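Side-chain contacts in transcription regulator AmtR (Mycobacterium smegmatis, PDB 5E57), which probably binds DNA as a TetR-family transcription factor and takes part in nitrogen regulation in this mycobacterium: residues A[156-161]-A[175-180]; A[88-93]-A[200-205]; A[136-141]-A[183-188]; A[54-59]-A[104-109]; A[11-16]-A[46-51]. All coordinates share one frame; numbering follows the deposited sequence.

Contact 1: A[156-161]-A[175-180]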
# COMPACT_ATOMS: atom_id res chain seq x y z
N VAL A 156 6.64 -4.86 0.78
CA VAL A 156 6.58 -5.02 2.24
C VAL A 156 5.48 -4.23 2.88
O VAL A 156 4.73 -4.75 3.78
CB VAL A 156 7.92 -4.62 2.89
CG1 VAL A 156 7.82 -4.48 4.39
CG2 VAL A 156 9.02 -5.56 2.47
N GLU A 157 5.35 -2.98 2.44
CA GLU A 157 4.30 -2.10 2.96
C GLU A 157 2.91 -2.57 2.51
O GLU A 157 1.92 -2.26 3.18
CB GLU A 157 4.58 -0.60 2.60
CG GLU A 157 5.79 -0.08 3.45
CD GLU A 157 5.75 1.40 3.74
OE1 GLU A 157 5.09 2.11 2.96
OE2 GLU A 157 6.43 1.85 4.73
N SER A 158 2.83 -3.36 1.45
CA SER A 158 1.53 -3.87 1.05
C SER A 158 0.88 -4.74 2.09
O SER A 158 -0.35 -4.95 2.09
CB SER A 158 1.58 -4.59 -0.30
OG SER A 158 1.99 -5.90 -0.16
N VAL A 159 1.63 -5.24 3.04
CA VAL A 159 0.96 -6.08 4.09
C VAL A 159 -0.08 -5.27 4.91
O VAL A 159 -1.05 -5.84 5.45
CB VAL A 159 1.96 -6.89 4.95
CG1 VAL A 159 2.99 -7.58 4.09
CG2 VAL A 159 2.65 -6.03 6.00
N ILE A 160 0.16 -3.97 4.99
CA ILE A 160 -0.72 -3.03 5.66
C ILE A 160 -2.09 -3.03 4.94
O ILE A 160 -3.12 -3.20 5.59
CB ILE A 160 -0.19 -1.61 5.67
CG1 ILE A 160 1.08 -1.43 6.50
CG2 ILE A 160 -1.26 -0.64 6.20
CD1 ILE A 160 1.93 -0.25 5.98
N ASN A 161 -2.06 -2.96 3.63
CA ASN A 161 -3.28 -3.08 2.84
C ASN A 161 -3.94 -4.47 2.98
O ASN A 161 -5.15 -4.56 3.04
CB ASN A 161 -2.99 -2.81 1.38
CG ASN A 161 -2.32 -1.45 1.16
OD1 ASN A 161 -2.94 -0.51 0.68
ND2 ASN A 161 -1.04 -1.35 1.53
N TRP A 175 6.70 -14.51 3.75
CA TRP A 175 7.52 -15.30 2.87
C TRP A 175 7.10 -15.15 1.47
O TRP A 175 7.93 -15.22 0.56
CB TRP A 175 7.59 -16.79 3.31
CG TRP A 175 8.10 -16.93 4.73
CD1 TRP A 175 7.35 -16.88 5.90
CD2 TRP A 175 9.46 -17.05 5.16
NE1 TRP A 175 8.18 -17.01 7.02
CE2 TRP A 175 9.47 -17.14 6.58
CE3 TRP A 175 10.67 -17.18 4.48
CZ2 TRP A 175 10.67 -17.28 7.32
CZ3 TRP A 175 11.84 -17.31 5.22
CH2 TRP A 175 11.84 -17.35 6.61
N VAL A 176 5.80 -14.95 1.28
CA VAL A 176 5.27 -14.73 -0.06
C VAL A 176 5.78 -13.41 -0.60
O VAL A 176 6.13 -13.28 -1.77
CB VAL A 176 3.73 -14.74 -0.02
CG1 VAL A 176 3.13 -14.31 -1.35
CG2 VAL A 176 3.21 -16.12 0.42
N ILE A 177 5.79 -12.44 0.29
CA ILE A 177 6.29 -11.14 -0.02
C ILE A 177 7.82 -11.18 -0.33
O ILE A 177 8.27 -10.50 -1.23
CB ILE A 177 6.03 -10.20 1.18
CG1 ILE A 177 4.52 -9.94 1.28
CG2 ILE A 177 6.83 -8.90 1.06
CD1 ILE A 177 4.02 -9.01 0.23
N GLY A 178 8.53 -11.98 0.44
CA GLY A 178 9.94 -12.18 0.29
C GLY A 178 10.25 -12.72 -1.08
O GLY A 178 11.10 -12.19 -1.74
N GLU A 179 9.50 -13.74 -1.53
CA GLU A 179 9.76 -14.23 -2.87
C GLU A 179 9.47 -13.17 -4.00
O GLU A 179 10.26 -13.01 -4.91
CB GLU A 179 8.95 -15.50 -3.14
CG GLU A 179 9.27 -15.96 -4.55
CD GLU A 179 8.86 -17.40 -4.85
OE1 GLU A 179 8.53 -18.17 -3.88
OE2 GLU A 179 8.89 -17.68 -6.08
N GLY A 180 8.33 -12.50 -3.90
CA GLY A 180 7.96 -11.48 -4.85
C GLY A 180 8.95 -10.34 -4.93
O GLY A 180 9.23 -9.85 -6.02
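Ser158 OG gives its hydrogen to Leu155 O in its own helix, and it also lies against a methyl group across the contact, 3.7 Å from Ile177 CD1. The contact belongs to the all-helical ligand-binding domain of the TetR fold, where helix 151-165 meets helix 173-183; the axes of 156-161 and 175-180 approach to 10.1 Å, with 139° between their N-to-C directions. With chi1 at 84°, the serine oxygen sits between the backbone N and the carbonyl carbon, from where it reaches the previous turn; a small hydroxyl that satisfies itself within the helix can be buried against a methyl group at little cost. The helix is kinked here: Val159 N and Ile160 N each bond to a carbonyl three residues back.

Ile177 is the only side chain of 175-180 that touches 156-161, and its two branches take separate partners. Along one, CD1 meets the serine and CG1 packs on Val159 CG1 at 4.0 Å; the other, CG2, lies by the backbone of Val156. Beta-branched residues suit this place, since their methyl groups fill space close to the helix surface. Val89 of helix 82-98 packs on both Val156 and Ile177, while Arg154 of the second subunit packs on Ser158. An acetate ion approaches Val156 as well, and that valine's CG2 stands 4.2 Å from Ile177 CG2.

Contact 2: A[88-93]-A[200-205]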
# COMPACT_ATOMS: atom_id res chain seq x y z
N LEU A 88 15.82 -8.77 5.26
CA LEU A 88 15.14 -7.56 5.71
C LEU A 88 13.62 -7.67 5.44
O LEU A 88 12.83 -7.30 6.29
CB LEU A 88 15.72 -6.34 5.00
CG LEU A 88 15.06 -4.97 5.26
CD1 LEU A 88 15.02 -4.62 6.72
CD2 LEU A 88 15.81 -3.91 4.46
N VAL A 89 13.25 -8.15 4.26
CA VAL A 89 11.84 -8.21 3.85
C VAL A 89 11.10 -9.14 4.82
O VAL A 89 10.03 -8.81 5.36
CB VAL A 89 11.75 -8.75 2.41
CG1 VAL A 89 10.35 -9.06 2.02
CG2 VAL A 89 12.26 -7.72 1.42
N ILE A 90 11.68 -10.30 5.14
CA ILE A 90 10.95 -11.21 6.03
C ILE A 90 10.77 -10.53 7.37
O ILE A 90 9.68 -10.47 7.89
CB ILE A 90 11.66 -12.53 6.22
CG1 ILE A 90 11.78 -13.24 4.88
CG2 ILE A 90 10.99 -13.40 7.29
CD1 ILE A 90 10.53 -13.39 4.05
N TYR A 91 11.83 -9.95 7.89
CA TYR A 91 11.79 -9.40 9.21
C TYR A 91 10.81 -8.31 9.26
O TYR A 91 10.01 -8.20 10.20
CB TYR A 91 13.18 -8.87 9.62
CG TYR A 91 13.23 -8.24 10.98
CD1 TYR A 91 13.38 -9.04 12.14
CD2 TYR A 91 13.12 -6.88 11.15
CE1 TYR A 91 13.43 -8.48 13.40
CE2 TYR A 91 13.23 -6.29 12.43
CZ TYR A 91 13.39 -7.09 13.57
OH TYR A 91 13.48 -6.57 14.85
N ASP A 92 10.87 -7.45 8.27
CA ASP A 92 10.03 -6.24 8.32
C ASP A 92 8.56 -6.62 8.07
O ASP A 92 7.66 -6.20 8.81
CB ASP A 92 10.53 -5.24 7.26
CG ASP A 92 10.07 -3.82 7.49
OD1 ASP A 92 9.29 -3.56 8.45
OD2 ASP A 92 10.47 -2.98 6.63
N ALA A 93 8.29 -7.37 6.99
CA ALA A 93 6.91 -7.78 6.69
C ALA A 93 6.33 -8.53 7.91
O ALA A 93 5.13 -8.31 8.32
CB ALA A 93 6.91 -8.64 5.46
N SER A 200 17.47 -19.07 9.13
CA SER A 200 18.67 -19.12 9.94
C SER A 200 19.12 -17.76 10.53
O SER A 200 19.27 -17.59 11.76
CB SER A 200 19.76 -19.70 9.06
OG SER A 200 20.94 -19.85 9.80
N ARG A 201 19.30 -16.78 9.64
CA ARG A 201 19.73 -15.43 10.06
C ARG A 201 18.79 -14.82 11.10
O ARG A 201 19.20 -14.11 12.02
CB ARG A 201 19.77 -14.49 8.82
CG ARG A 201 20.89 -14.80 7.87
CD ARG A 201 21.45 -13.54 7.24
NE ARG A 201 21.91 -12.61 8.29
CZ ARG A 201 22.60 -11.50 8.03
NH1 ARG A 201 22.94 -11.21 6.78
NH2 ARG A 201 22.92 -10.68 9.03
N LEU A 202 17.50 -15.07 10.91
CA LEU A 202 16.48 -14.46 11.74
C LEU A 202 16.11 -15.29 13.00
O LEU A 202 15.49 -14.79 13.91
CB LEU A 202 15.23 -14.15 10.88
CG LEU A 202 15.45 -13.11 9.77
CD1 LEU A 202 14.13 -12.76 9.13
CD2 LEU A 202 16.10 -11.86 10.38
N GLY A 203 16.56 -16.53 13.07
CA GLY A 203 16.19 -17.37 14.24
C GLY A 203 14.74 -17.82 14.20
O GLY A 203 14.09 -17.81 15.20
N VAL A 204 14.26 -18.22 13.04
CA VAL A 204 12.87 -18.64 12.91
C VAL A 204 12.74 -19.85 11.96
O VAL A 204 13.71 -20.21 11.28
CB VAL A 204 11.98 -17.46 12.35
CG1 VAL A 204 12.08 -16.23 13.21
CG2 VAL A 204 12.37 -17.12 10.91
N ARG A 205 11.52 -20.40 11.83
CA ARG A 205 11.27 -21.51 10.91
C ARG A 205 10.66 -21.02 9.60
O ARG A 205 9.71 -20.21 9.64
CB ARG A 205 10.29 -22.52 11.56
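Tyr91 and Leu202 bring the two backbones to 7.3 Å between their CA atoms, one in the run of helix 82-98, the other on the last residue of helix 191-202. Beyond it the chain turns out of the helix at Gly203 in a Schellman motif, with a positive phi of 73°; that conformation favours glycine, and Gly203 N bonds back to Ser200 O.

Leu202 does the reaching. Its CD1 methyl lies 3.7 Å from Ile90 CG2 and 3.8 Å from Tyr91 N, so that it rests against two consecutive residues of the other helix, and it also nears Tyr91 CB at 4.0 Å. In this way the capped end of helix 191-202 is packed on helix 82-98 within the C-terminal helical domain of the TetR fold. A leucine fits because its long branch carries a methyl from a helix terminus across to the neighbouring backbone.

Ile90 meets it obliquely with CG2, while its CD1 leads away toward Trp175 of helix 173-183. Tyr91 holds CG anti to the backbone N (chi1 179°), which carries its ring to Glu66 and Leu70 of helix 65-75; Leu202 CD2 stands at an oblique position by that ring.

Contact 3: A[136-141]-A[183-188]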
# COMPACT_ATOMS: atom_id res chain seq x y z
N ALA A 136 18.93 -2.30 -5.48
CA ALA A 136 19.72 -1.89 -6.67
C ALA A 136 20.94 -2.83 -6.83
O ALA A 136 21.35 -3.14 -7.95
CB ALA A 136 20.16 -0.45 -6.55
N ALA A 137 21.48 -3.33 -5.72
CA ALA A 137 22.60 -4.28 -5.81
C ALA A 137 22.10 -5.68 -6.26
O ALA A 137 22.80 -6.42 -6.98
CB ALA A 137 23.37 -4.34 -4.45
N VAL A 138 20.86 -6.06 -5.90
CA VAL A 138 20.37 -7.37 -6.34
C VAL A 138 20.15 -7.32 -7.84
O VAL A 138 20.48 -8.27 -8.59
CB VAL A 138 19.06 -7.79 -5.63
CG1 VAL A 138 18.52 -9.07 -6.24
CG2 VAL A 138 19.27 -7.91 -4.12
N ILE A 139 19.60 -6.19 -8.27
CA ILE A 139 19.42 -5.92 -9.67
C ILE A 139 20.73 -6.04 -10.47
O ILE A 139 20.75 -6.70 -11.51
CB ILE A 139 18.75 -4.55 -9.92
CG1 ILE A 139 17.26 -4.61 -9.52
CG2 ILE A 139 18.81 -4.19 -11.40
CD1 ILE A 139 16.64 -3.23 -9.31
N ALA A 140 21.79 -5.36 -10.01
CA ALA A 140 23.08 -5.40 -10.71
C ALA A 140 23.59 -6.84 -10.78
O ALA A 140 23.95 -7.29 -11.84
CB ALA A 140 24.09 -4.48 -10.03
N GLU A 141 23.56 -7.56 -9.66
CA GLU A 141 24.01 -8.94 -9.58
C GLU A 141 23.26 -9.93 -10.45
O GLU A 141 23.83 -10.95 -10.81
CB GLU A 141 23.99 -9.46 -8.14
N ARG A 183 11.72 -11.66 -6.98
CA ARG A 183 11.40 -11.76 -8.41
C ARG A 183 11.28 -10.49 -9.17
O ARG A 183 11.64 -10.45 -10.38
CB ARG A 183 10.15 -12.58 -8.67
CG ARG A 183 10.36 -13.99 -8.25
CD ARG A 183 9.13 -14.76 -8.60
NE ARG A 183 9.26 -16.06 -8.00
CZ ARG A 183 9.71 -17.10 -8.65
NH1 ARG A 183 10.01 -16.99 -9.96
NH2 ARG A 183 9.82 -18.26 -7.99
N VAL A 184 10.82 -9.43 -8.54
CA VAL A 184 10.60 -8.19 -9.29
C VAL A 184 11.93 -7.59 -9.63
O VAL A 184 12.00 -6.71 -10.53
CB VAL A 184 9.79 -7.07 -8.58
CG1 VAL A 184 8.38 -7.51 -8.43
CG2 VAL A 184 10.36 -6.69 -7.22
N LEU A 185 12.96 -8.03 -8.92
CA LEU A 185 14.31 -7.54 -9.21
C LEU A 185 15.10 -8.41 -10.20
O LEU A 185 16.24 -8.13 -10.45
CB LEU A 185 15.11 -7.49 -7.94
CG LEU A 185 14.48 -6.66 -6.85
CD1 LEU A 185 15.38 -6.75 -5.62
CD2 LEU A 185 14.25 -5.23 -7.29
N GLY A 186 14.50 -9.50 -10.68
CA GLY A 186 15.12 -10.38 -11.67
C GLY A 186 15.81 -11.53 -11.00
O GLY A 186 16.48 -12.29 -11.64
N PHE A 187 15.67 -11.68 -9.70
CA PHE A 187 16.26 -12.86 -9.08
C PHE A 187 15.46 -14.10 -9.49
O PHE A 187 14.24 -14.14 -9.33
CB PHE A 187 16.31 -12.69 -7.58
CG PHE A 187 16.95 -13.80 -6.83
CD1 PHE A 187 18.28 -13.73 -6.48
CD2 PHE A 187 16.20 -14.86 -6.40
CE1 PHE A 187 18.86 -14.75 -5.75
CE2 PHE A 187 16.78 -15.89 -5.68
CZ PHE A 187 18.11 -15.83 -5.35
N ASP A 188 16.18 -15.10 -10.02
CA ASP A 188 15.63 -16.42 -10.38
C ASP A 188 16.40 -17.56 -9.70
O ASP A 188 16.33 -18.68 -10.17
CB ASP A 188 15.63 -16.62 -11.92
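Leu185 lies crosswise to both Val138 and Ile139, at about a right angle to each, and its fork divides between them. The contact seats the turn that follows helix 173-183 on helix 118-142, inside the helical ligand-binding domain of the TetR fold. CD1 of the leucine goes to Val138, 3.8 Å from that residue's CB, and CD2 goes to Ile139, 3.7 Å from its CD1. Consecutive helix residues point in different directions, so a branched leucine, with two methyl groups at its end, can meet both at once. The stem joins in: Leu185 CB is 3.9 Å from Ile139 CG1.

Val138 CG1, placed anti to the backbone N with chi1 at 174°, serves two neighbours, since it touches the leucine and also comes 4.4 Å from Phe187 CB. The phenylalanine thus meets the valine with the base of its side chain; its ring turns to Phe191 in an edge-to-face stack. Leu85 of helix 82-98 packs on both Val138 and Leu185, and Pro152 of helix 151-165 packs on the leucine too.

The backbone brings Leu185 to this spot by a type I beta turn from Arg183 to Gly186, closed by Gly186 N to Arg183 O at 3.0 Å. Gly186, the first residue to leave helical backbone angles, forms the Schellman motif; its positive phi of 95° is eased because glycine has no beta carbon to crowd the preceding carbonyl oxygen. That oxygen, Leu185 O, is buried without a polar partner in the model and has Ile139 CG1 3.8 Å away.

Contact 4: A[54-59]-A[104-109]. With ACT (acetate ion), chain D.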
# COMPACT_ATOMS: atom_id res chain seq x y z
N ASP A 54 2.37 13.25 20.41
CA ASP A 54 3.43 12.48 21.03
C ASP A 54 3.06 11.03 21.03
O ASP A 54 3.95 10.14 20.96
CB ASP A 54 3.67 12.89 22.48
CG ASP A 54 4.32 14.28 22.61
OD1 ASP A 54 5.05 14.72 21.69
OD2 ASP A 54 4.09 14.93 23.64
N ILE A 55 1.76 10.73 21.15
CA ILE A 55 1.33 9.29 21.19
C ILE A 55 1.55 8.65 19.80
O ILE A 55 2.12 7.57 19.67
CB ILE A 55 -0.16 9.17 21.60
CG1 ILE A 55 -0.36 9.72 23.04
CG2 ILE A 55 -0.63 7.74 21.50
CD1 ILE A 55 -1.82 9.89 23.46
N LEU A 56 1.10 9.37 18.79
CA LEU A 56 1.24 8.97 17.40
C LEU A 56 2.70 8.83 17.02
O LEU A 56 3.06 7.88 16.32
CB LEU A 56 0.54 9.98 16.46
CG LEU A 56 0.55 9.72 14.94
CD1 LEU A 56 -0.15 8.41 14.61
CD2 LEU A 56 -0.12 10.83 14.15
N ASP A 57 3.54 9.74 17.51
CA ASP A 57 4.97 9.62 17.25
C ASP A 57 5.53 8.32 17.79
O ASP A 57 6.24 7.62 17.06
CB ASP A 57 5.76 10.78 17.82
CG ASP A 57 6.77 11.35 16.78
OD1 ASP A 57 6.74 10.93 15.58
OD2 ASP A 57 7.58 12.21 17.21
N ALA A 58 5.20 7.97 19.03
CA ALA A 58 5.73 6.74 19.56
C ALA A 58 5.18 5.50 18.78
O ALA A 58 5.90 4.60 18.47
CB ALA A 58 5.43 6.66 21.02
N LEU A 59 3.91 5.49 18.44
CA LEU A 59 3.36 4.40 17.64
C LEU A 59 4.04 4.24 16.30
O LEU A 59 4.42 3.13 15.96
CB LEU A 59 1.85 4.56 17.43
CG LEU A 59 1.01 4.48 18.69
CD1 LEU A 59 -0.39 4.97 18.44
CD2 LEU A 59 1.01 3.05 19.24
N GLY A 104 0.54 0.69 10.39
CA GLY A 104 1.04 1.22 9.13
C GLY A 104 -0.04 1.89 8.33
O GLY A 104 0.23 2.63 7.38
N ALA A 105 -1.30 1.58 8.68
CA ALA A 105 -2.40 2.22 8.04
C ALA A 105 -2.38 3.70 8.34
O ALA A 105 -3.02 4.45 7.64
CB ALA A 105 -3.72 1.65 8.53
N LEU A 106 -1.66 4.13 9.37
CA LEU A 106 -1.66 5.58 9.70
C LEU A 106 -0.64 6.41 8.83
O LEU A 106 -0.64 7.64 8.85
CB LEU A 106 -1.36 5.73 11.19
CG LEU A 106 -2.33 5.03 12.15
CD1 LEU A 106 -1.71 5.11 13.54
CD2 LEU A 106 -3.74 5.63 12.11
N TYR A 107 0.20 5.73 8.05
CA TYR A 107 1.26 6.41 7.26
C TYR A 107 0.70 7.42 6.32
O TYR A 107 1.37 8.33 5.97
CB TYR A 107 2.07 5.40 6.45
CG TYR A 107 2.97 4.45 7.25
CD1 TYR A 107 3.28 4.67 8.58
CD2 TYR A 107 3.59 3.40 6.62
CE1 TYR A 107 4.13 3.81 9.28
CE2 TYR A 107 4.45 2.57 7.31
CZ TYR A 107 4.72 2.80 8.62
OH TYR A 107 5.55 1.97 9.27
N LEU A 108 -0.54 7.27 5.89
CA LEU A 108 -1.13 8.15 4.92
C LEU A 108 -1.94 9.33 5.49
O LEU A 108 -2.45 10.15 4.75
CB LEU A 108 -2.02 7.32 4.04
CG LEU A 108 -1.28 6.15 3.35
CD1 LEU A 108 -2.24 5.45 2.37
CD2 LEU A 108 0.03 6.59 2.66
N LEU A 109 -2.05 9.41 6.79
CA LEU A 109 -2.70 10.53 7.44
C LEU A 109 -2.08 11.84 6.94
O LEU A 109 -0.88 11.98 7.04
CB LEU A 109 -2.41 10.39 8.91
CG LEU A 109 -3.43 9.95 9.95
CD1 LEU A 109 -4.67 9.25 9.46
CD2 LEU A 109 -2.71 9.22 11.10
C ACT D . 8.09 -0.07 7.24
O ACT D . 7.39 0.90 7.45
OXT ACT D . 8.32 -0.35 6.03
CH3 ACT D . 8.62 -0.86 8.45
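Leu109, which meets Leu56, has the odd side-chain shape of this contact: its chi1 of -106° and chi2 of 17° both depart from staggered values. In this conformation its CD2 lies 4.3 Å from Leu56 CD2. The other methyl of Leu56, CD1, is 3.8 Å from Leu106 CD1, and there the two side chains cross obliquely. One leucine of helix 52-61 is therefore shared by two leucines three positions apart, which the curl of the chain at 104-109 brings to the same side; Leu109 N bonds to Leu106 O at 3.1 Å within that curl. Leu56 extends to them with CG anti to its backbone N (chi1 -179°). Leucine suits all three places, because the join consists of methyl groups brought together by flexible branches, with no hydrogen bond between the segments. Tyr26 and Phe117 also pack on Leu56.

Next to Leu106 in sequence, Tyr107 turns to another task. Its hydroxyl donates a hydrogen bond of 2.8 Å to acetate O, which lies at the ring edge and near its plane, and Tyr107 OH is also hydrogen-bonded to Thr63 OG1. Gly104 CA sits 3.9 Å above the centre of the Tyr107 ring; with no side chain, this glycine lets the backbone come that close. Glu157 and Arg124 pack on the tyrosine as well. The acetate probably comes from the crystallisation liquor, though it may mark a pocket. A helix following the DNA-binding motif and packed against the ligand-binding domain is the domain junction of the TetR fold.

Contact 5: A[11-16]-A[46-51]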
# COMPACT_ATOMS: atom_id res chain seq x y z
N GLU A 11 2.33 1.63 28.20
CA GLU A 11 2.00 0.63 27.17
C GLU A 11 0.50 0.46 26.97
O GLU A 11 0.02 0.19 25.87
CB GLU A 11 2.64 -0.70 27.55
CG GLU A 11 4.11 -0.79 27.13
CD GLU A 11 4.81 -2.07 27.61
OE1 GLU A 11 4.30 -2.74 28.54
OE2 GLU A 11 5.87 -2.41 27.04
N GLU A 12 -0.26 0.67 28.03
CA GLU A 12 -1.72 0.58 27.99
C GLU A 12 -2.31 1.76 27.18
O GLU A 12 -3.28 1.65 26.44
CB GLU A 12 -2.24 0.58 29.43
CG GLU A 12 -3.02 -0.66 29.80
CD GLU A 12 -3.67 -0.52 31.17
OE1 GLU A 12 -2.89 -0.38 32.11
OE2 GLU A 12 -4.93 -0.53 31.28
N ILE A 13 -1.65 2.90 27.32
CA ILE A 13 -2.08 4.08 26.62
C ILE A 13 -1.80 3.88 25.16
O ILE A 13 -2.71 4.14 24.34
CB ILE A 13 -1.36 5.34 27.13
CG1 ILE A 13 -1.83 5.65 28.54
CG2 ILE A 13 -1.68 6.52 26.22
CD1 ILE A 13 -0.84 6.54 29.29
N LEU A 14 -0.61 3.40 24.83
CA LEU A 14 -0.23 3.19 23.42
C LEU A 14 -1.18 2.16 22.78
O LEU A 14 -1.66 2.36 21.65
CB LEU A 14 1.23 2.75 23.29
CG LEU A 14 2.32 3.84 23.50
CD1 LEU A 14 3.66 3.13 23.64
CD2 LEU A 14 2.34 4.82 22.33
N ASP A 15 -1.47 1.07 23.50
CA ASP A 15 -2.33 0.04 22.96
C ASP A 15 -3.75 0.56 22.72
O ASP A 15 -4.38 0.21 21.70
CB ASP A 15 -2.36 -1.23 23.84
CG ASP A 15 -3.32 -2.32 23.26
OD1 ASP A 15 -3.16 -2.82 22.10
OD2 ASP A 15 -4.25 -2.68 23.98
N ALA A 16 -4.28 1.34 23.68
CA ALA A 16 -5.58 1.89 23.58
C ALA A 16 -5.68 2.90 22.41
O ALA A 16 -6.65 2.88 21.66
CB ALA A 16 -5.99 2.53 24.91
N TYR A 46 -1.28 12.75 30.55
CA TYR A 46 -0.32 13.71 30.05
C TYR A 46 1.05 13.56 30.55
O TYR A 46 1.98 14.13 29.95
CB TYR A 46 -0.75 15.20 30.18
CG TYR A 46 -2.07 15.45 29.56
CD1 TYR A 46 -2.38 14.94 28.32
CD2 TYR A 46 -3.04 16.17 30.21
CE1 TYR A 46 -3.62 15.15 27.77
CE2 TYR A 46 -4.27 16.40 29.66
CZ TYR A 46 -4.57 15.88 28.44
OH TYR A 46 -5.82 16.10 27.85
N HIS A 47 1.22 12.82 31.64
CA HIS A 47 2.56 12.64 32.21
C HIS A 47 3.25 11.46 31.59
O HIS A 47 4.43 11.26 31.83
CB HIS A 47 2.55 12.56 33.74
CG HIS A 47 1.99 13.80 34.36
ND1 HIS A 47 2.53 15.05 34.13
CD2 HIS A 47 0.87 14.00 35.09
CE1 HIS A 47 1.79 15.96 34.73
NE2 HIS A 47 0.78 15.34 35.32
N HIS A 48 2.54 10.75 30.71
CA HIS A 48 3.17 9.79 29.80
C HIS A 48 3.34 10.38 28.40
O HIS A 48 4.40 10.30 27.79
CB HIS A 48 2.34 8.55 29.79
CG HIS A 48 2.25 7.89 31.13
ND1 HIS A 48 3.33 7.30 31.75
CD2 HIS A 48 1.20 7.71 31.97
CE1 HIS A 48 2.96 6.77 32.91
NE2 HIS A 48 1.67 7.00 33.07
N PHE A 49 2.29 11.02 27.91
CA PHE A 49 2.30 11.64 26.61
C PHE A 49 1.55 12.97 26.72
O PHE A 49 0.31 12.99 26.90
CB PHE A 49 1.60 10.75 25.56
CG PHE A 49 2.27 9.41 25.37
CD1 PHE A 49 3.41 9.30 24.57
CD2 PHE A 49 1.79 8.27 26.01
CE1 PHE A 49 4.04 8.08 24.40
CE2 PHE A 49 2.40 7.03 25.84
CZ PHE A 49 3.55 6.95 25.02
N ALA A 50 2.29 14.06 26.52
CA ALA A 50 1.79 15.39 26.82
C ALA A 50 0.73 15.80 25.77
O ALA A 50 -0.23 16.58 26.01
CB ALA A 50 2.98 16.35 26.85
N THR A 51 0.93 15.26 24.57
CA THR A 51 0.00 15.53 23.47
C THR A 51 -0.33 14.26 22.73
O THR A 51 0.39 13.23 22.84
CB THR A 51 0.57 16.49 22.44
OG1 THR A 51 1.66 15.86 21.73
CG2 THR A 51 1.02 17.74 23.13
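The predicted helix-turn-helix DNA-binding motif of this TetR-family protein ends at Phe49, and it is Phe49, with its neighbour His48, that packs on Ile13 and Leu14 of the first helix, 9-23. The aromatic ring enters between that helix and helix 52-61, where Ile55 and Ala58 also touch it, so a large flat hydrocarbon group suits a place between two helices. The Leu14 and Phe49 side chains cross at about a right angle, and Leu14 brings its fork to the far end of the ring: CD2 is 3.6 Å and CG 3.7 Å from Phe49 CZ. Ile13 instead runs past the phenylalanine in the opposite direction, with its CG2 methyl 3.9 Å from Phe49 CD2. Both aliphatic groups approach the ring obliquely.

Ile13 divides its branches between the two aromatic residues. Its CG2 stands anti to the backbone N (chi1, measured to CG1, is -69°) and serves the buried phenylalanine, while CG1 carries the CD1 methyl out to His48. Histidine is at home there because it lies at the exposed border, where its carbon side can rest on the isoleucine; Ala9 packs on it too.

After Ala50 and Thr51 the chain enters helix 52-61. Thr51 is the N-cap residue, and its OG1 accepts a hydrogen bond from Asp54 N, which fixes the start of the helix that lies against Leu14 and Phe49. At the exposed border, Ile13 CD1 comes 3.6 Å from His48 CD2 and 3.8 Å from His48 CB.

From the N terminus, contact 5 closes the first loop, joining helix 9-23 to the end of the DNA-binding motif. Contact 4 follows in series and touches it through packing of helix 52-61, tying that helix to the chain at 104-109. Before contact 4 closes, contact 2 has opened on helix 82-98, so the two cross along the sequence; contact 2 closes last, tying that helix to the end of helix 191-202. Inside its long loop lies contact 3, which ties helix 118-142 to the turn after helix 173-183, and inside contact 3 lies contact 1, between helices 151-165 and 173-183. Contact 1 touches contact 2 through Val89 and contact 4 through Ile160 and Tyr107.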